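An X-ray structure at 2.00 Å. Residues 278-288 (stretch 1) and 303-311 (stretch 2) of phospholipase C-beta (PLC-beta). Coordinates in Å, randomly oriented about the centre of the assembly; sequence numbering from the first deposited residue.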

ATOM      1  N   ALA A 278     -11.934 -14.151  30.067  1.00 31.09           N
ATOM      2  CA  ALA A 278     -11.849 -15.147  28.998  1.00 30.56           C
ATOM      3  C   ALA A 278     -10.597 -14.950  28.149  1.00 29.72           C
ATOM      4  O   ALA A 278      -9.924 -15.919  27.804  1.00 29.95           O
ATOM      5  CB  ALA A 278     -13.098 -15.092  28.122  1.00 30.34           C
ATOM      6  N   LEU A 279     -10.287 -13.702  27.806  1.00 28.81           N
ATOM      7  CA  LEU A 279      -9.053 -13.400  27.075  1.00 28.14           C
ATOM      8  C   LEU A 279      -7.813 -13.795  27.877  1.00 28.24           C
ATOM      9  O   LEU A 279      -6.856 -14.360  27.324  1.00 27.48           O
ATOM     10  CB  LEU A 279      -8.977 -11.912  26.714  1.00 27.75           C
ATOM     11  CG  LEU A 279      -9.961 -11.412  25.651  1.00 27.96           C
ATOM     12  CD1 LEU A 279      -9.851  -9.899  25.516  1.00 29.41           C
ATOM     13  CD2 LEU A 279      -9.738 -12.083  24.308  1.00 27.33           C
ATOM     14  N   ILE A 280      -7.824 -13.489  29.173  1.00 28.39           N
ATOM     15  CA  ILE A 280      -6.710 -13.852  30.050  1.00 28.84           C
ATOM     16  C   ILE A 280      -6.489 -15.373  30.023  1.00 29.49           C
ATOM     17  O   ILE A 280      -5.354 -15.833  29.890  1.00 29.41           O
ATOM     18  CB  ILE A 280      -6.927 -13.343  31.495  1.00 29.34           C
ATOM     19  CG1 ILE A 280      -6.753 -11.824  31.543  1.00 28.63           C
ATOM     20  CG2 ILE A 280      -5.949 -14.010  32.467  1.00 29.55           C
ATOM     21  CD1 ILE A 280      -7.174 -11.188  32.848  1.00 28.44           C
ATOM     22  N   ASN A 281      -7.577 -16.138  30.125  1.00 30.13           N
ATOM     23  CA  ASN A 281      -7.505 -17.595  30.023  1.00 30.98           C
ATOM     24  C   ASN A 281      -6.880 -18.054  28.706  1.00 30.73           C
ATOM     25  O   ASN A 281      -6.095 -18.999  28.695  1.00 31.08           O
ATOM     26  CB  ASN A 281      -8.884 -18.245  30.183  1.00 31.34           C
ATOM     27  CG  ASN A 281      -8.822 -19.762  30.084  1.00 31.92           C
ATOM     28  OD1 ASN A 281      -8.246 -20.428  30.949  1.00 33.33           O
ATOM     29  ND2 ASN A 281      -9.390 -20.313  29.018  1.00 29.48           N
ATOM     30  N   ASP A 282      -7.238 -17.391  27.607  1.00 30.51           N
ATOM     31  CA  ASP A 282      -6.658 -17.692  26.299  1.00 30.55           C
ATOM     32  C   ASP A 282      -5.146 -17.536  26.317  1.00 30.27           C
ATOM     33  O   ASP A 282      -4.426 -18.431  25.903  1.00 30.25           O
ATOM     34  CB  ASP A 282      -7.230 -16.779  25.202  1.00 30.10           C
ATOM     35  CG  ASP A 282      -8.660 -17.135  24.814  1.00 31.79           C
ATOM     36  OD1 ASP A 282      -9.062 -18.306  24.990  1.00 35.04           O
ATOM     37  OD2 ASP A 282      -9.380 -16.235  24.317  1.00 32.94           O
ATOM     38  N   TYR A 283      -4.671 -16.393  26.803  1.00 30.24           N
ATOM     39  CA  TYR A 283      -3.248 -16.067  26.728  1.00 30.12           C
ATOM     40  C   TYR A 283      -2.455 -16.894  27.734  1.00 31.21           C
ATOM     41  O   TYR A 283      -1.380 -17.404  27.413  1.00 31.14           O
ATOM     42  CB  TYR A 283      -3.010 -14.564  26.941  1.00 29.73           C
ATOM     43  CG  TYR A 283      -3.907 -13.656  26.107  1.00 28.51           C
ATOM     44  CD1 TYR A 283      -4.193 -13.952  24.777  1.00 28.12           C
ATOM     45  CD2 TYR A 283      -4.457 -12.499  26.648  1.00 27.93           C
ATOM     46  CE1 TYR A 283      -5.010 -13.124  24.012  1.00 27.37           C
ATOM     47  CE2 TYR A 283      -5.282 -11.667  25.891  1.00 27.30           C
ATOM     48  CZ  TYR A 283      -5.549 -11.985  24.571  1.00 26.74           C
ATOM     49  OH  TYR A 283      -6.362 -11.170  23.810  1.00 25.47           O
ATOM     50  N   GLU A 284      -3.000 -17.038  28.940  1.00 32.22           N
ATOM     51  CA  GLU A 284      -2.361 -17.836  29.981  1.00 33.45           C
ATOM     52  C   GLU A 284      -2.346 -19.328  29.657  1.00 34.07           C
ATOM     53  O   GLU A 284      -1.406 -20.020  30.028  1.00 34.60           O
ATOM     54  CB  GLU A 284      -3.026 -17.592  31.335  1.00 34.20           C
ATOM     55  CG  GLU A 284      -2.663 -16.258  31.934  1.00 34.68           C
ATOM     56  CD  GLU A 284      -1.173 -16.146  32.228  1.00 36.25           C
ATOM     57  OE1 GLU A 284      -0.601 -17.106  32.802  1.00 37.82           O
ATOM     58  OE2 GLU A 284      -0.575 -15.104  31.878  1.00 35.30           O
ATOM     59  N   SER A 285      -3.377 -19.814  28.971  1.00 34.44           N
ATOM     60  CA  SER A 285      -3.380 -21.187  28.452  1.00 35.09           C
ATOM     61  C   SER A 285      -2.196 -21.421  27.515  1.00 35.09           C
ATOM     62  O   SER A 285      -1.475 -22.416  27.650  1.00 35.64           O
ATOM     63  CB  SER A 285      -4.685 -21.484  27.708  1.00 34.92           C
ATOM     64  OG  SER A 285      -5.780 -21.530  28.606  1.00 35.71           O
ATOM     65  N   ALA A 286      -2.007 -20.497  26.574  1.00 34.51           N
ATOM     66  CA  ALA A 286      -0.913 -20.569  25.602  1.00 34.39           C
ATOM     67  C   ALA A 286       0.478 -20.497  26.238  1.00 34.87           C
ATOM     68  O   ALA A 286       1.396 -21.188  25.799  1.00 35.13           O
ATOM     69  CB  ALA A 286      -1.063 -19.461  24.556  1.00 33.55           C
ATOM     70  N   VAL A 287       0.631 -19.679  27.275  1.00 35.43           N
ATOM     71  CA  VAL A 287       1.945 -19.433  27.873  1.00 35.99           C
ATOM     72  C   VAL A 287       2.258 -20.293  29.106  1.00 37.16           C
ATOM     73  O   VAL A 287       3.407 -20.695  29.286  1.00 37.67           O
ATOM     74  CB  VAL A 287       2.110 -17.940  28.212  1.00 35.95           C
ATOM     75  CG1 VAL A 287       3.325 -17.709  29.094  1.00 37.22           C
ATOM     76  CG2 VAL A 287       2.212 -17.123  26.923  1.00 34.98           C
ATOM     77  N   ASN A 288       1.257 -20.571  29.946  1.00 37.64           N
ATOM     78  CA  ASN A 288       1.474 -21.304  31.206  1.00 38.84           C
ATOM     79  C   ASN A 288       0.679 -22.605  31.378  1.00 39.16           C
ATOM     80  O   ASN A 288       0.896 -23.329  32.358  1.00 39.74           O
ATOM     81  CB  ASN A 288       1.198 -20.382  32.403  1.00 39.43           C
ATOM     82  CG  ASN A 288       2.298 -19.358  32.612  1.00 40.57           C
ATOM     83  OD1 ASN A 288       3.480 -19.690  32.556  1.00 42.73           O
ATOM     84  ND2 ASN A 288       1.917 -18.107  32.851  1.00 41.39           N
ATOM     85  N   LEU A 303       2.886 -10.063  27.118  1.00 26.19           N
ATOM     86  CA  LEU A 303       3.658  -9.976  25.877  1.00 25.72           C
ATOM     87  C   LEU A 303       2.940 -10.710  24.745  1.00 24.98           C
ATOM     88  O   LEU A 303       2.894 -10.227  23.614  1.00 23.73           O
ATOM     89  CB  LEU A 303       5.070 -10.544  26.074  1.00 26.43           C
ATOM     90  CG  LEU A 303       6.031 -10.465  24.881  1.00 26.60           C
ATOM     91  CD1 LEU A 303       5.986  -9.094  24.204  1.00 27.26           C
ATOM     92  CD2 LEU A 303       7.446 -10.795  25.335  1.00 28.99           C
ATOM     93  N   TYR A 304       2.362 -11.866  25.063  1.00 25.32           N
ATOM     94  CA  TYR A 304       1.586 -12.632  24.082  1.00 25.31           C
ATOM     95  C   TYR A 304       0.426 -11.779  23.553  1.00 24.41           C
ATOM     96  O   TYR A 304       0.244 -11.649  22.343  1.00 24.45           O
ATOM     97  CB  TYR A 304       1.063 -13.929  24.717  1.00 25.82           C
ATOM     98  CG  TYR A 304       0.348 -14.862  23.762  1.00 26.73           C
ATOM     99  CD1 TYR A 304       1.013 -15.935  23.169  1.00 27.84           C
ATOM    100  CD2 TYR A 304      -0.997 -14.681  23.461  1.00 27.60           C
ATOM    101  CE1 TYR A 304       0.354 -16.797  22.292  1.00 28.22           C
ATOM    102  CE2 TYR A 304      -1.663 -15.538  22.582  1.00 28.32           C
ATOM    103  CZ  TYR A 304      -0.984 -16.592  22.011  1.00 28.79           C
ATOM    104  OH  TYR A 304      -1.651 -17.431  21.150  1.00 31.56           O
ATOM    105  N   PHE A 305      -0.348 -11.189  24.459  1.00 24.52           N
ATOM    106  CA  PHE A 305      -1.443 -10.297  24.061  1.00 23.85           C
ATOM    107  C   PHE A 305      -0.955  -9.166  23.163  1.00 23.26           C
ATOM    108  O   PHE A 305      -1.558  -8.873  22.131  1.00 22.40           O
ATOM    109  CB  PHE A 305      -2.140  -9.661  25.267  1.00 24.26           C
ATOM    110  CG  PHE A 305      -2.939  -8.435  24.901  1.00 23.37           C
ATOM    111  CD1 PHE A 305      -4.151  -8.560  24.243  1.00 22.99           C
ATOM    112  CD2 PHE A 305      -2.452  -7.161  25.162  1.00 23.36           C
ATOM    113  CE1 PHE A 305      -4.879  -7.442  23.877  1.00 22.69           C
ATOM    114  CE2 PHE A 305      -3.178  -6.037  24.799  1.00 22.00           C
ATOM    115  CZ  PHE A 305      -4.387  -6.178  24.157  1.00 22.25           C
ATOM    116  N   LEU A 306       0.127  -8.516  23.583  1.00 23.73           N
ATOM    117  CA  LEU A 306       0.617  -7.324  22.897  1.00 23.49           C
ATOM    118  C   LEU A 306       0.993  -7.620  21.456  1.00 23.19           C
ATOM    119  O   LEU A 306       0.923  -6.733  20.605  1.00 22.89           O
ATOM    120  CB  LEU A 306       1.807  -6.718  23.634  1.00 23.71           C
ATOM    121  CG  LEU A 306       1.523  -6.040  24.978  1.00 24.46           C
ATOM    122  CD1 LEU A 306       2.843  -5.744  25.682  1.00 24.47           C
ATOM    123  CD2 LEU A 306       0.703  -4.772  24.793  1.00 23.95           C
ATOM    124  N   MET A 307       1.364  -8.873  21.193  1.00 23.77           N
ATOM    125  CA  MET A 307       1.774  -9.321  19.869  1.00 23.89           C
ATOM    126  C   MET A 307       0.653  -9.977  19.072  1.00 23.79           C
ATOM    127  O   MET A 307       0.842 -10.244  17.899  1.00 23.44           O
ATOM    128  CB  MET A 307       2.896 -10.355  19.994  1.00 24.46           C
ATOM    129  CG  MET A 307       4.198  -9.839  20.562  1.00 25.53           C
ATOM    130  SD  MET A 307       5.278 -11.208  21.018  1.00 28.74           S
ATOM    131  CE  MET A 307       5.617 -11.949  19.419  1.00 28.47           C
ATOM    132  N   CYS A 308      -0.484 -10.270  19.703  1.00 24.21           N
ATOM    133  CA  CYS A 308      -1.537 -11.060  19.049  1.00 24.29           C
ATOM    134  C   CYS A 308      -2.520 -10.184  18.281  1.00 23.80           C
ATOM    135  O   CYS A 308      -2.452  -8.958  18.344  1.00 23.32           O
ATOM    136  CB  CYS A 308      -2.271 -11.949  20.060  1.00 24.86           C
ATOM    137  SG  CYS A 308      -3.552 -11.140  21.029  1.00 25.62           S
ATOM    138  N   GLU A 309      -3.432 -10.823  17.551  1.00 24.29           N
ATOM    139  CA  GLU A 309      -4.404 -10.104  16.720  1.00 24.24           C
ATOM    140  C   GLU A 309      -5.332  -9.179  17.515  1.00 24.09           C
ATOM    141  O   GLU A 309      -5.769  -8.156  16.992  1.00 23.55           O
ATOM    142  CB  GLU A 309      -5.243 -11.080  15.879  1.00 24.81           C
ATOM    143  CG  GLU A 309      -4.487 -11.704  14.709  1.00 25.97           C
ATOM    144  CD  GLU A 309      -3.765 -10.661  13.872  1.00 27.14           C
ATOM    145  OE1 GLU A 309      -4.439  -9.744  13.341  1.00 28.52           O
ATOM    146  OE2 GLU A 309      -2.520 -10.749  13.768  1.00 27.54           O
ATOM    147  N   GLU A 310      -5.630  -9.535  18.763  1.00 24.49           N
ATOM    148  CA  GLU A 310      -6.464  -8.694  19.622  1.00 25.06           C
ATOM    149  C   GLU A 310      -5.881  -7.286  19.778  1.00 24.54           C
ATOM    150  O   GLU A 310      -6.636  -6.315  19.922  1.00 24.76           O
ATOM    151  CB  GLU A 310      -6.617  -9.324  21.007  1.00 26.03           C
ATOM    152  CG  GLU A 310      -7.763  -8.756  21.838  1.00 27.46           C
ATOM    153  CD  GLU A 310      -9.132  -9.146  21.302  1.00 29.60           C
ATOM    154  OE1 GLU A 310      -9.288 -10.300  20.841  1.00 29.71           O
ATOM    155  OE2 GLU A 310     -10.048  -8.298  21.346  1.00 29.24           O
ATOM    156  N   ASN A 311      -4.551  -7.188  19.751  1.00 23.89           N
ATOM    157  CA  ASN A 311      -3.849  -5.910  19.869  1.00 23.69           C
ATOM    158  C   ASN A 311      -3.320  -5.361  18.543  1.00 23.43           C
ATOM    159  O   ASN A 311      -2.475  -4.468  18.539  1.00 23.29           O
ATOM    160  CB  ASN A 311      -2.688  -6.024  20.866  1.00 23.55           C
ATOM    161  CG  ASN A 311      -2.261  -4.665  21.416  1.00 23.40           C
ATOM    162  OD1 ASN A 311      -3.106  -3.846  21.771  1.00 21.01           O
ATOM    163  ND2 ASN A 311      -0.951  -4.416  21.462  1.00 22.05           N
TER
HETATM  164  O   HOH W   1      -7.437 -12.534  21.581  1.00 21.69           O

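How do the two backbones meet? Stretch 1 is helical throughout, with bonds such as Tyr283 N to Leu279 O (3.0 Å) and Val287 N to Tyr283 O (3.0 Å) holding its turns. Stretch 2 enters as a helix, then passes through Cys308 into a short 3-10 segment at Glu309 and Glu310. The two helix axes come within 9.8 Å and their N-to-C directions differ by 111°, so the helices cross steeply rather than running side by side. The CA atoms of Tyr283 and Tyr304 are the nearest across the contact, 6.5 Å apart. Together the two stretches bury 345 Å², both sides summed.

What fills the space at the crossing? Tyr283 does most of the work on stretch 1. Its CA-to-CB bond points sideways, but with chi1 in m the ring swings nearer to stretch 2 and touches Tyr304, Phe305, Cys308 and Glu310. Phe305 CB lies over one face of the ring, 4.1 Å from the centroid of the Tyr283 ring, where its C-H bonds can meet the pi cloud. The Phe305 ring itself sits obliquely to that of Tyr283, with Tyr283 CE2 3.7 Å from Phe305 CD1. Cys308 SG also approaches obliquely, 3.9 Å from Tyr283 CE1, adding a polarizable sulfur to the aromatic surroundings.

How does Tyr304 answer from the other helix? Its CA-to-CB bond points toward stretch 1, and its ring meets that of Tyr283 rim to rim, Tyr283 CD1 lying 3.5 Å from Tyr304 CD2. The ring planes are at 43°, and neither ring covers the face of the other. One face of Tyr304 instead receives a methyl group: Ala286 CB is 4.2 Å from the centroid of the Tyr304 ring, placed over that face for a CH-pi contact. Val287 extends the apolar patch, its CG2 packing 4.0 Å from Tyr304 CB.

Where does polar chemistry enter? No direct hydrogen bond joins the stretches, so the contact rests chiefly on van der Waals packing, supplemented by a water. Tyr283 OH sits at the edge of the Phe305 ring, near its plane, 3.4 Å from Phe305 CD1, and lies 3.4 Å from Glu310 CB. Water 1 hydrogen-bonds to Tyr283 OH at 2.8 Å and donates to Glu310 OE1 at 3.0 Å, bridging the phenol and the carboxylate. Leu279 CD2 packs 3.9 Å from that same Glu310 OE1, placing an apolar methyl beside the water-bound oxygen.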